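Local coordinates for protein putative Zn-dependent Alcohol Dehydrogenase (Rhodobacter sphaeroides, PDB 3IV6) that binds S-adenosylmethionine in a Rossmann-like fold and is probably a methyltransferase, although it is named a putative zinc-dependent alcohol dehydrogenase, at residues R130-M135 with A224-D229; E15-Q20 with K201-E206; N36-E41 with T251-F256. All coordinates share one frame; numbering follows the deposited sequence.

Contact 1 of 3, residues R130-M135 with A224-D229; sequences RACLGM and ALLSHD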
ATOM      1  N   ARG A 130       7.407   1.332 -10.533  1.00 27.94           N
ATOM      2  CA  ARG A 130       6.532   2.376 -11.063  1.00 28.97           C
ATOM      3  C   ARG A 130       5.858   3.235  -9.964  1.00 28.48           C
ATOM      4  O   ARG A 130       5.773   4.460 -10.074  1.00 30.43           O
ATOM      5  CB  ARG A 130       5.498   1.764 -12.015  1.00 30.64           C
ATOM      6  CG  ARG A 130       6.049   1.458 -13.394  1.00 30.12           C
ATOM      7  CD  ARG A 130       4.941   1.098 -14.373  1.00 35.19           C
ATOM      8  NE  ARG A 130       4.444  -0.255 -14.136  1.00 42.01           N
ATOM      9  CZ  ARG A 130       3.186  -0.567 -13.837  1.00 44.52           C
ATOM     10  NH1 ARG A 130       2.242   0.373 -13.744  1.00 40.57           N
ATOM     11  NH2 ARG A 130       2.877  -1.838 -13.646  1.00 41.96           N
ATOM     12  N   ALA A 131       5.368   2.587  -8.916  1.00 25.19           N
ATOM     13  CA  ALA A 131       4.747   3.309  -7.816  1.00 26.84           C
ATOM     14  C   ALA A 131       5.698   4.329  -7.186  1.00 28.91           C
ATOM     15  O   ALA A 131       5.341   5.494  -7.052  1.00 30.17           O
ATOM     16  CB  ALA A 131       4.224   2.347  -6.760  1.00 23.04           C
ATOM     17  N   CYS A 132       6.899   3.897  -6.813  1.00 25.88           N
ATOM     18  CA  CYS A 132       7.853   4.786  -6.135  1.00 26.20           C
ATOM     19  C   CYS A 132       8.153   6.006  -6.968  1.00 27.09           C
ATOM     20  O   CYS A 132       8.091   7.105  -6.463  1.00 28.34           O
ATOM     21  CB  CYS A 132       9.134   4.038  -5.712  1.00 23.45           C
ATOM     22  SG  CYS A 132       8.725   2.792  -4.424  1.00 29.53           S
ATOM     23  N   LEU A 133       8.446   5.809  -8.252  1.00 31.26           N
ATOM     24  CA  LEU A 133       8.490   6.898  -9.240  1.00 32.38           C
ATOM     25  C   LEU A 133       7.262   7.850  -9.158  1.00 32.45           C
ATOM     26  O   LEU A 133       7.413   9.060  -9.105  1.00 33.28           O
ATOM     27  CB  LEU A 133       8.646   6.325 -10.653  1.00 34.43           C
ATOM     28  CG  LEU A 133       9.185   7.235 -11.766  1.00 42.39           C
ATOM     29  CD1 LEU A 133      10.388   8.062 -11.309  1.00 39.47           C
ATOM     30  CD2 LEU A 133       9.559   6.416 -12.973  1.00 42.40           C
ATOM     31  N   GLY A 134       6.057   7.294  -9.125  1.00 30.01           N
ATOM     32  CA  GLY A 134       4.879   8.095  -8.946  1.00 27.02           C
ATOM     33  C   GLY A 134       4.885   8.920  -7.664  1.00 26.88           C
ATOM     34  O   GLY A 134       4.446  10.065  -7.647  1.00 30.09           O
HETATM   35  N   MSE A 135       5.340   8.348  -6.563  1.00 25.06           N
HETATM   36  CA  MSE A 135       5.323   9.080  -5.311  1.00 23.56           C
HETATM   37  C   MSE A 135       6.318  10.256  -5.388  1.00 28.28           C
HETATM   38  O   MSE A 135       6.048  11.387  -4.932  1.00 26.21           O
HETATM   39  CB  MSE A 135       5.679   8.157  -4.158  1.00 19.37           C
HETATM   40  CG  MSE A 135       4.731   7.007  -3.924  1.00 25.44           C
HETATM   41 SE   MSE A 135       5.424   5.632  -2.681  0.75 34.30          SE
HETATM   42  CE  MSE A 135       4.309   4.127  -3.229  1.00 21.57           C
ATOM     43  N   ALA A 224      16.896  -2.357  -2.710  1.00 36.95           N
ATOM     44  CA  ALA A 224      17.162  -2.670  -4.126  1.00 34.37           C
ATOM     45  C   ALA A 224      16.151  -2.005  -5.058  1.00 34.51           C
ATOM     46  O   ALA A 224      16.473  -1.590  -6.165  1.00 35.56           O
ATOM     47  CB  ALA A 224      17.129  -4.137  -4.331  1.00 25.54           C
ATOM     48  N   LEU A 225      14.916  -1.941  -4.597  1.00 32.13           N
ATOM     49  CA  LEU A 225      13.845  -1.301  -5.338  1.00 37.51           C
ATOM     50  C   LEU A 225      14.061   0.201  -5.517  1.00 37.71           C
ATOM     51  O   LEU A 225      13.919   0.729  -6.619  1.00 43.51           O
ATOM     52  CB  LEU A 225      12.537  -1.549  -4.591  1.00 36.93           C
ATOM     53  CG  LEU A 225      11.286  -0.799  -4.976  1.00 29.86           C
ATOM     54  CD1 LEU A 225      10.805  -1.401  -6.227  1.00 34.99           C
ATOM     55  CD2 LEU A 225      10.325  -1.063  -3.887  1.00 26.82           C
ATOM     56  N   LEU A 226      14.394   0.870  -4.420  1.00 32.38           N
ATOM     57  CA  LEU A 226      14.649   2.307  -4.382  1.00 30.84           C
ATOM     58  C   LEU A 226      15.848   2.768  -5.190  1.00 33.77           C
ATOM     59  O   LEU A 226      15.855   3.909  -5.653  1.00 33.52           O
ATOM     60  CB  LEU A 226      14.837   2.764  -2.940  1.00 29.81           C
ATOM     61  CG  LEU A 226      13.638   2.694  -1.980  1.00 31.32           C
ATOM     62  CD1 LEU A 226      14.067   3.141  -0.614  1.00 28.52           C
ATOM     63  CD2 LEU A 226      12.425   3.522  -2.449  1.00 25.21           C
ATOM     64  N   SER A 227      16.838   1.882  -5.360  1.00 37.10           N
ATOM     65  CA  SER A 227      18.069   2.153  -6.126  1.00 32.36           C
ATOM     66  C   SER A 227      18.008   1.654  -7.555  1.00 35.95           C
ATOM     67  O   SER A 227      18.974   1.780  -8.309  1.00 41.70           O
ATOM     68  CB  SER A 227      19.264   1.471  -5.469  1.00 37.05           C
ATOM     69  OG  SER A 227      19.180   0.052  -5.545  1.00 37.75           O
ATOM     70  N   HIS A 228      16.887   1.051  -7.921  1.00 38.86           N
ATOM     71  CA  HIS A 228      16.702   0.490  -9.255  1.00 36.82           C
ATOM     72  C   HIS A 228      16.660   1.588 -10.314  1.00 38.66           C
ATOM     73  O   HIS A 228      16.075   2.665 -10.103  1.00 37.08           O
ATOM     74  CB  HIS A 228      15.402  -0.327  -9.299  1.00 36.84           C
ATOM     75  CG  HIS A 228      15.268  -1.172 -10.524  1.00 40.55           C
ATOM     76  ND1 HIS A 228      14.838  -0.667 -11.736  1.00 39.34           N
ATOM     77  CD2 HIS A 228      15.521  -2.488 -10.729  1.00 36.92           C
ATOM     78  CE1 HIS A 228      14.837  -1.637 -12.632  1.00 40.30           C
ATOM     79  NE2 HIS A 228      15.252  -2.748 -12.050  1.00 39.73           N
ATOM     80  N   ASP A 229      17.272   1.301 -11.458  1.00 44.58           N
ATOM     81  CA  ASP A 229      17.296   2.224 -12.606  1.00 50.35           C
ATOM     82  C   ASP A 229      15.937   2.839 -12.967  1.00 45.68           C
ATOM     83  O   ASP A 229      15.886   3.976 -13.408  1.00 45.94           O
ATOM     84  CB  ASP A 229      17.901   1.546 -13.848  1.00 48.70           C
ATOM     85  CG  ASP A 229      19.322   1.031 -13.607  1.00 73.23           C
ATOM     86  OD1 ASP A 229      20.039   1.656 -12.789  1.00 67.45           O
ATOM     87  OD2 ASP A 229      19.721   0.019 -14.243  1.00 76.27           O
TER
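Cys132 of helix 125-139 directs its thiol at the last turn of helix 219-226, where the side chains of Leu225 and Leu226 receive it. The sulfur does all the touching from its side. Cys132 SG lies 4.2 Å from Leu225 CD2 and 4.3 Å from Leu226 CD2, so one methyl of each leucine meets it and the two methyls diverge as seen from the sulfur, at about 77°. Neither leucine aims its CB straight at the cysteine; each reaches it with a terminal branch. With CG anti to the backbone N (chi1 169°), Leu225 extends toward helix 125-139, where it also packs on Ala128 and Arg129. Leu226, whose CG instead lies beside its backbone N (chi1 -66°), touches both Cys132 and Phe256 of strand 251-258. The contact is purely apolar and buried, with the backbones well apart: the nearest CA atoms, those of Cys132 and Leu226, are 7.4 Å from each other. Val231, beyond the turn, adds to the cover over the cysteine. Such packing of neighbouring helices over strand 251-258, one following the fourth strand of the main sheet and one preceding its sixth, is consistent with the helical layer of a class I methyltransferase-like Rossmann fold.

Contact 2 of 3, residues E15-Q20 with K201-E206; sequences ELIGNQ and KPTLLE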
ATOM      1  N   GLU A  15     -13.230  -2.906  -4.496  1.00 42.47           N
ATOM      2  CA  GLU A  15     -14.675  -2.781  -4.636  1.00 46.65           C
ATOM      3  C   GLU A  15     -15.401  -3.738  -3.706  1.00 44.14           C
ATOM      4  O   GLU A  15     -16.506  -3.456  -3.241  1.00 47.08           O
ATOM      5  CB  GLU A  15     -15.058  -3.081  -6.077  1.00 48.94           C
ATOM      6  CG  GLU A  15     -14.369  -2.146  -7.025  1.00 52.48           C
ATOM      7  CD  GLU A  15     -14.778  -0.717  -6.771  1.00 52.69           C
ATOM      8  OE1 GLU A  15     -13.886   0.104  -6.463  1.00 48.91           O
ATOM      9  OE2 GLU A  15     -15.997  -0.438  -6.870  1.00 51.49           O
ATOM     10  N   LEU A  16     -14.753  -4.866  -3.444  1.00 43.00           N
ATOM     11  CA  LEU A  16     -15.234  -5.884  -2.531  1.00 43.95           C
ATOM     12  C   LEU A  16     -15.211  -5.486  -1.062  1.00 45.93           C
ATOM     13  O   LEU A  16     -16.035  -5.972  -0.281  1.00 50.49           O
ATOM     14  CB  LEU A  16     -14.359  -7.110  -2.672  1.00 43.93           C
ATOM     15  CG  LEU A  16     -15.072  -8.352  -3.159  1.00 56.11           C
ATOM     16  CD1 LEU A  16     -14.155  -9.501  -2.867  1.00 55.36           C
ATOM     17  CD2 LEU A  16     -16.391  -8.506  -2.427  1.00 60.10           C
ATOM     18  N   ILE A  17     -14.262  -4.627  -0.689  1.00 41.98           N
ATOM     19  CA  ILE A  17     -13.964  -4.388   0.716  1.00 43.68           C
ATOM     20  C   ILE A  17     -14.565  -3.095   1.242  1.00 45.40           C
ATOM     21  O   ILE A  17     -15.354  -3.106   2.193  1.00 47.35           O
ATOM     22  CB  ILE A  17     -12.449  -4.397   0.995  1.00 43.89           C
ATOM     23  CG1 ILE A  17     -11.839  -5.782   0.725  1.00 41.51           C
ATOM     24  CG2 ILE A  17     -12.162  -3.971   2.410  1.00 43.53           C
ATOM     25  CD1 ILE A  17     -12.599  -6.933   1.325  1.00 40.54           C
ATOM     26  N   GLY A  18     -14.223  -1.977   0.623  1.00 43.76           N
ATOM     27  CA  GLY A  18     -14.721  -0.704   1.111  1.00 40.37           C
ATOM     28  C   GLY A  18     -14.438  -0.509   2.587  1.00 38.61           C
ATOM     29  O   GLY A  18     -13.521  -1.087   3.150  1.00 34.83           O
ATOM     30  N   ASN A  19     -15.243   0.322   3.223  1.00 38.85           N
ATOM     31  CA  ASN A  19     -15.070   0.607   4.626  1.00 30.88           C
ATOM     32  C   ASN A  19     -14.888  -0.598   5.569  1.00 32.45           C
ATOM     33  O   ASN A  19     -14.509  -0.434   6.713  1.00 36.07           O
ATOM     34  CB  ASN A  19     -16.175   1.558   5.126  1.00 38.91           C
ATOM     35  CG  ASN A  19     -17.592   0.971   5.030  1.00 43.11           C
ATOM     36  OD1 ASN A  19     -17.784  -0.244   4.885  1.00 49.63           O
ATOM     37  ND2 ASN A  19     -18.592   1.848   5.144  1.00 39.69           N
ATOM     38  N   GLN A  20     -15.151  -1.808   5.112  1.00 37.44           N
ATOM     39  CA  GLN A  20     -14.941  -2.968   5.973  1.00 39.92           C
ATOM     40  C   GLN A  20     -13.494  -3.043   6.442  1.00 36.82           C
ATOM     41  O   GLN A  20     -13.203  -3.533   7.535  1.00 37.71           O
ATOM     42  CB  GLN A  20     -15.297  -4.261   5.244  1.00 38.35           C
ATOM     43  CG  GLN A  20     -16.758  -4.437   4.961  1.00 39.23           C
ATOM     44  CD  GLN A  20     -17.025  -5.719   4.229  1.00 41.99           C
ATOM     45  OE1 GLN A  20     -17.095  -6.791   4.829  1.00 47.71           O
ATOM     46  NE2 GLN A  20     -17.166  -5.623   2.917  1.00 42.53           N
ATOM     47  N   LYS A 201     -14.940 -15.720   5.273  1.00 54.23           N
ATOM     48  CA  LYS A 201     -14.106 -16.446   4.309  1.00 54.48           C
ATOM     49  C   LYS A 201     -14.445 -16.160   2.852  1.00 52.35           C
ATOM     50  O   LYS A 201     -13.557 -15.951   2.054  1.00 51.99           O
ATOM     51  CB  LYS A 201     -14.072 -17.949   4.585  1.00 54.52           C
ATOM     52  CG  LYS A 201     -12.871 -18.400   5.421  1.00 66.59           C
ATOM     53  CD  LYS A 201     -12.668 -17.494   6.649  1.00 74.30           C
ATOM     54  CE  LYS A 201     -11.209 -17.500   7.183  1.00 69.62           C
ATOM     55  NZ  LYS A 201     -11.004 -16.411   8.185  1.00 56.75           N
ATOM     56  N   PRO A 202     -15.734 -16.143   2.495  1.00 60.09           N
ATOM     57  CA  PRO A 202     -16.037 -15.842   1.083  1.00 59.67           C
ATOM     58  C   PRO A 202     -15.434 -14.524   0.613  1.00 52.11           C
ATOM     59  O   PRO A 202     -14.956 -14.410  -0.540  1.00 48.49           O
ATOM     60  CB  PRO A 202     -17.567 -15.767   1.066  1.00 52.35           C
ATOM     61  CG  PRO A 202     -17.971 -16.676   2.159  1.00 59.21           C
ATOM     62  CD  PRO A 202     -16.934 -16.554   3.242  1.00 58.16           C
ATOM     63  N   THR A 203     -15.476 -13.531   1.502  1.00 50.05           N
ATOM     64  CA  THR A 203     -15.016 -12.215   1.126  1.00 47.50           C
ATOM     65  C   THR A 203     -13.488 -12.214   1.053  1.00 42.93           C
ATOM     66  O   THR A 203     -12.911 -11.603   0.151  1.00 43.67           O
ATOM     67  CB  THR A 203     -15.616 -11.089   1.995  1.00 44.84           C
ATOM     68  OG1 THR A 203     -17.042 -11.155   1.934  1.00 43.21           O
ATOM     69  CG2 THR A 203     -15.232  -9.731   1.444  1.00 42.46           C
ATOM     70  N   LEU A 204     -12.834 -12.964   1.925  1.00 40.35           N
ATOM     71  CA  LEU A 204     -11.380 -12.991   1.891  1.00 45.89           C
ATOM     72  C   LEU A 204     -10.880 -13.612   0.601  1.00 45.20           C
ATOM     73  O   LEU A 204     -10.154 -12.964  -0.179  1.00 40.80           O
ATOM     74  CB  LEU A 204     -10.816 -13.703   3.120  1.00 47.26           C
ATOM     75  CG  LEU A 204     -10.997 -12.835   4.367  1.00 49.23           C
ATOM     76  CD1 LEU A 204     -10.449 -13.484   5.641  1.00 46.98           C
ATOM     77  CD2 LEU A 204     -10.350 -11.466   4.113  1.00 45.64           C
ATOM     78  N   LEU A 205     -11.293 -14.862   0.391  1.00 48.18           N
ATOM     79  CA  LEU A 205     -10.938 -15.657  -0.769  1.00 42.90           C
ATOM     80  C   LEU A 205     -11.040 -14.816  -2.000  1.00 40.27           C
ATOM     81  O   LEU A 205     -10.110 -14.778  -2.802  1.00 40.03           O
ATOM     82  CB  LEU A 205     -11.888 -16.837  -0.912  1.00 53.48           C
ATOM     83  CG  LEU A 205     -11.520 -17.877  -1.978  1.00 59.41           C
ATOM     84  CD1 LEU A 205     -10.365 -18.688  -1.459  1.00 57.71           C
ATOM     85  CD2 LEU A 205     -12.687 -18.781  -2.343  1.00 51.99           C
ATOM     86  N   GLU A 206     -12.164 -14.130  -2.168  1.00 38.70           N
ATOM     87  CA  GLU A 206     -12.358 -13.366  -3.394  1.00 37.70           C
ATOM     88  C   GLU A 206     -11.395 -12.185  -3.494  1.00 42.67           C
ATOM     89  O   GLU A 206     -10.768 -11.957  -4.536  1.00 39.18           O
ATOM     90  CB  GLU A 206     -13.815 -12.923  -3.551  1.00 43.03           C
ATOM     91  CG  GLU A 206     -14.164 -12.345  -4.949  1.00 48.30           C
ATOM     92  CD  GLU A 206     -13.866 -13.324  -6.102  1.00 59.53           C
ATOM     93  OE1 GLU A 206     -13.813 -14.569  -5.859  1.00 53.85           O
ATOM     94  OE2 GLU A 206     -13.680 -12.837  -7.243  1.00 52.41           O
TER
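Aliphatic contacts dominate where Leu16 and Ile17 meet Thr203 and Glu206 on one face of helix 201-210. Leu16 CD1 packs against the stem of Glu206, 3.5 Å from Glu206 CB and equally near its CG, the two side chains crossing at about a right angle. The other branch, Leu16 CD2, approaches Thr203 CG2 at 4.2 Å. That same methyl is met from the Ile17 side, with Ile17 CD1 3.8 Å from Thr203 CG2, so Thr203 is flanked by two successive residues of the loop. Its CG2 stands anti to the backbone N (chi1 -56°, measured to OG1), which presents the methyl to the loop and leaves the hydroxyl to bond with Asp200 just before the helix. In what appears to be a methyltransferase-like fold the loop belongs to the N-terminal region ahead of the first strand, and helix 201-210 to the region between the fifth and sixth strands of the main sheet; the side chain of Ile17 lies about 8 Å from the bound S-adenosylmethionine. Polar groups act within each side. The bend of Glu206 at chi2 (57°) carries its carboxylate away from Leu16 to salt bridges with Arg209 and Arg210. In the loop, Ile17 O accepts the backbone N-H of Gln20 at 3.2 Å from Gln20 N and, weakly, its side-chain NE2, closing the turn through Gly18, whose positive phi (53°) marks the exit from the preceding helix.

Contact 3 of 3, residues N36-E41 with T251-F256; sequences NDIFLE and TMLYQF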
ATOM      1  N   ASN A  36       0.406   6.469  13.317  1.00 21.49           N
ATOM      2  CA  ASN A  36      -0.149   7.637  12.660  1.00 22.41           C
ATOM      3  C   ASN A  36       0.714   8.865  12.972  1.00 28.53           C
ATOM      4  O   ASN A  36       1.127   9.597  12.074  1.00 25.67           O
ATOM      5  CB  ASN A  36      -1.594   7.887  13.102  1.00 25.57           C
ATOM      6  CG  ASN A  36      -2.582   6.887  12.506  1.00 25.30           C
ATOM      7  OD1 ASN A  36      -2.278   6.176  11.554  1.00 23.76           O
ATOM      8  ND2 ASN A  36      -3.768   6.840  13.063  1.00 24.09           N
ATOM      9  N   ASP A  37       1.021   9.050  14.256  1.00 29.18           N
ATOM     10  CA  ASP A  37       1.908  10.102  14.713  1.00 23.17           C
ATOM     11  C   ASP A  37       3.315  10.091  14.078  1.00 24.87           C
ATOM     12  O   ASP A  37       3.834  11.134  13.673  1.00 28.47           O
ATOM     13  CB  ASP A  37       1.970  10.076  16.233  1.00 22.67           C
ATOM     14  CG  ASP A  37       0.645  10.449  16.867  1.00 32.58           C
ATOM     15  OD1 ASP A  37      -0.283  10.842  16.111  1.00 35.73           O
ATOM     16  OD2 ASP A  37       0.519  10.348  18.114  1.00 35.13           O
ATOM     17  N   ILE A  38       3.938   8.930  13.986  1.00 20.26           N
ATOM     18  CA  ILE A  38       5.248   8.850  13.363  1.00 23.07           C
ATOM     19  C   ILE A  38       5.227   9.219  11.875  1.00 22.88           C
ATOM     20  O   ILE A  38       6.168   9.813  11.360  1.00 25.44           O
ATOM     21  CB  ILE A  38       5.830   7.448  13.552  1.00 24.48           C
ATOM     22  CG1 ILE A  38       6.142   7.212  15.024  1.00 16.76           C
ATOM     23  CG2 ILE A  38       7.060   7.215  12.668  1.00 20.00           C
ATOM     24  CD1 ILE A  38       6.265   5.739  15.388  1.00 17.69           C
ATOM     25  N   PHE A  39       4.149   8.843  11.196  1.00 23.89           N
ATOM     26  CA  PHE A  39       3.915   9.140   9.781  1.00 22.70           C
ATOM     27  C   PHE A  39       3.838  10.652   9.574  1.00 24.29           C
ATOM     28  O   PHE A  39       4.022  11.156   8.473  1.00 24.65           O
ATOM     29  CB  PHE A  39       2.586   8.483   9.308  1.00 20.51           C
ATOM     30  CG  PHE A  39       2.781   7.190   8.547  1.00 23.09           C
ATOM     31  CD1 PHE A  39       2.473   5.976   9.127  1.00 19.23           C
ATOM     32  CD2 PHE A  39       3.316   7.195   7.259  1.00 21.88           C
ATOM     33  CE1 PHE A  39       2.670   4.799   8.437  1.00 25.32           C
ATOM     34  CE2 PHE A  39       3.520   6.015   6.559  1.00 24.39           C
ATOM     35  CZ  PHE A  39       3.200   4.806   7.152  1.00 25.48           C
ATOM     36  N   LEU A  40       3.580  11.368  10.654  1.00 25.16           N
ATOM     37  CA  LEU A  40       3.172  12.750  10.562  1.00 28.75           C
ATOM     38  C   LEU A  40       4.141  13.710  11.225  1.00 25.68           C
ATOM     39  O   LEU A  40       3.891  14.899  11.264  1.00 27.11           O
ATOM     40  CB  LEU A  40       1.775  12.919  11.187  1.00 29.07           C
ATOM     41  CG  LEU A  40       0.585  12.353  10.416  1.00 22.83           C
ATOM     42  CD1 LEU A  40      -0.696  12.580  11.217  1.00 25.11           C
ATOM     43  CD2 LEU A  40       0.508  13.003   9.085  1.00 20.73           C
ATOM     44  N   GLU A  41       5.232  13.192  11.754  1.00 23.98           N
ATOM     45  CA  GLU A  41       6.175  14.037  12.461  1.00 26.29           C
ATOM     46  C   GLU A  41       6.776  15.120  11.595  1.00 27.80           C
ATOM     47  O   GLU A  41       7.174  14.859  10.480  1.00 29.99           O
ATOM     48  CB  GLU A  41       7.302  13.209  13.035  1.00 28.92           C
ATOM     49  CG  GLU A  41       6.868  12.230  14.079  1.00 33.91           C
ATOM     50  CD  GLU A  41       8.017  11.372  14.543  1.00 35.31           C
ATOM     51  OE1 GLU A  41       9.139  11.516  13.998  1.00 35.39           O
ATOM     52  OE2 GLU A  41       7.794  10.551  15.450  1.00 36.80           O
ATOM     53  N   THR A 251       7.516  -4.132  10.471  1.00 31.38           N
ATOM     54  CA  THR A 251       7.183  -3.169   9.429  1.00 28.66           C
ATOM     55  C   THR A 251       8.120  -1.966   9.469  1.00 28.80           C
ATOM     56  O   THR A 251       8.126  -1.205  10.436  1.00 30.91           O
ATOM     57  CB  THR A 251       5.729  -2.678   9.558  1.00 33.08           C
ATOM     58  OG1 THR A 251       4.835  -3.685   9.065  1.00 31.95           O
ATOM     59  CG2 THR A 251       5.526  -1.396   8.766  1.00 27.39           C
HETATM   60  N   MSE A 252       8.910  -1.803   8.413  1.00 25.48           N
HETATM   61  CA  MSE A 252       9.864  -0.703   8.333  1.00 25.33           C
HETATM   62  C   MSE A 252       9.278   0.479   7.568  1.00 27.67           C
HETATM   63  O   MSE A 252       8.722   0.314   6.482  1.00 26.30           O
HETATM   64  CB  MSE A 252      11.162  -1.167   7.671  1.00 26.11           C
HETATM   65  CG  MSE A 252      12.269  -0.125   7.677  1.00 34.33           C
HETATM   66 SE   MSE A 252      13.600  -0.450   9.065  0.63 45.08          SE
HETATM   67  CE  MSE A 252      14.059  -2.292   8.618  1.00 30.33           C
ATOM     68  N   LEU A 253       9.408   1.671   8.142  1.00 29.82           N
ATOM     69  CA  LEU A 253       8.996   2.896   7.465  1.00 24.43           C
ATOM     70  C   LEU A 253      10.189   3.599   6.825  1.00 23.30           C
ATOM     71  O   LEU A 253      11.219   3.803   7.465  1.00 26.18           O
ATOM     72  CB  LEU A 253       8.295   3.839   8.446  1.00 26.16           C
ATOM     73  CG  LEU A 253       8.028   5.260   7.945  1.00 24.68           C
ATOM     74  CD1 LEU A 253       7.278   5.231   6.622  1.00 22.44           C
ATOM     75  CD2 LEU A 253       7.258   6.059   8.985  1.00 18.10           C
ATOM     76  N   TYR A 254      10.040   3.967   5.556  1.00 24.14           N
ATOM     77  CA  TYR A 254      11.164   4.476   4.765  1.00 28.31           C
ATOM     78  C   TYR A 254      10.847   5.853   4.304  1.00 28.28           C
ATOM     79  O   TYR A 254       9.806   6.055   3.670  1.00 29.50           O
ATOM     80  CB  TYR A 254      11.393   3.656   3.487  1.00 24.02           C
ATOM     81  CG  TYR A 254      11.749   2.248   3.763  1.00 23.43           C
ATOM     82  CD1 TYR A 254      13.074   1.826   3.694  1.00 23.56           C
ATOM     83  CD2 TYR A 254      10.771   1.331   4.130  1.00 22.54           C
ATOM     84  CE1 TYR A 254      13.425   0.518   3.959  1.00 24.92           C
ATOM     85  CE2 TYR A 254      11.108  -0.008   4.409  1.00 26.67           C
ATOM     86  CZ  TYR A 254      12.449  -0.405   4.325  1.00 30.62           C
ATOM     87  OH  TYR A 254      12.832  -1.693   4.607  1.00 31.14           O
ATOM     88  N   GLN A 255      11.764   6.779   4.586  1.00 29.34           N
ATOM     89  CA  GLN A 255      11.625   8.177   4.194  1.00 25.82           C
ATOM     90  C   GLN A 255      12.676   8.452   3.136  1.00 25.92           C
ATOM     91  O   GLN A 255      13.869   8.228   3.346  1.00 28.06           O
ATOM     92  CB  GLN A 255      11.786   9.088   5.412  1.00 22.88           C
ATOM     93  CG  GLN A 255      11.942  10.568   5.082  1.00 23.62           C
ATOM     94  CD  GLN A 255      11.904  11.432   6.326  1.00 27.48           C
ATOM     95  OE1 GLN A 255      11.089  11.208   7.215  1.00 27.55           O
ATOM     96  NE2 GLN A 255      12.794  12.422   6.399  1.00 30.19           N
ATOM     97  N   PHE A 256      12.227   8.898   1.976  1.00 22.82           N
ATOM     98  CA  PHE A 256      13.126   9.113   0.846  1.00 22.01           C
ATOM     99  C   PHE A 256      12.698  10.277  -0.050  1.00 26.80           C
ATOM    100  O   PHE A 256      11.573  10.790   0.020  1.00 27.43           O
ATOM    101  CB  PHE A 256      13.319   7.821   0.020  1.00 23.43           C
ATOM    102  CG  PHE A 256      12.038   7.240  -0.592  1.00 25.69           C
ATOM    103  CD1 PHE A 256      11.716   7.476  -1.936  1.00 28.70           C
ATOM    104  CD2 PHE A 256      11.162   6.440   0.146  1.00 27.02           C
ATOM    105  CE1 PHE A 256      10.556   6.922  -2.539  1.00 21.89           C
ATOM    106  CE2 PHE A 256      10.000   5.903  -0.458  1.00 22.18           C
ATOM    107  CZ  PHE A 256       9.719   6.139  -1.792  1.00 20.75           C
TER
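Leu253, on the antiparallel strand 251-258 of the central seven-stranded sheet, projects from it between Ile38 and Phe39 at the end of helix 33-39. Its forked tip makes the whole contact, one methyl serving each partner at closest approach. Leu253 CD1 lies 3.8 Å from Phe39 CE2 and 4.1 Å from Phe39 CZ, while Leu253 CD2 reaches Ile38 CG2 at 3.9 Å and also sits over one face of the Phe39 ring. The phenyl is therefore met by both branches of the fork. Leu253 holds CG anti to its backbone N (chi1 170°), extending the fork from the strand toward the helix. Ile38 offers its short CG2 branch, and its side chain slides past that of Leu253 in the opposite direction, whereas Phe39 and Leu253 cross at a slant. The backbones stay apart, the CA atoms of Phe39 and Leu253 being 8.4 Å from each other, and the join is entirely apolar. Phe39 is further packed by Ser147 of the adjacent strand and Leu59 of helix 57-65. Arg145 on strand 143-149 bonds to the chain at the end of this helix, its NH2 hydrogen-bonding to the carbonyl oxygens of Phe39 and Glu41, and its NE makes a weak bond to Gln255 OE1. The Phe39 side chain lies about 7 Å from the bound S-adenosylmethionine. A helix ahead of the first strand laid against this antiparallel strand is consistent with a class I methyltransferase fold, whose sheet has the strand order 3-2-1-4-5-7-6.

From the N terminus, residues 15-20 come first and meet 201-206, where contact 2 closes its loop. Segment 36-41 opens contact 3 inside that span and closes at 251-256, near the C terminus, so contacts 2 and 3 cross. Contact 1, running from 130-135 to 224-229, crosses contact 2 as well but nests within the loop of contact 3. Contacts 1 and 3 meet through Leu226 CD2 and Phe256 CZ, 3.8 Å apart: strand 251-258 carries helix 33-39 on one face and helix 219-226 on the other. Contact 2 lies on the opposite side of the chain's centre from both and touches neither, its nearest atoms about 14 Å from those of contact 3, joining the N-terminal region to helix 201-210.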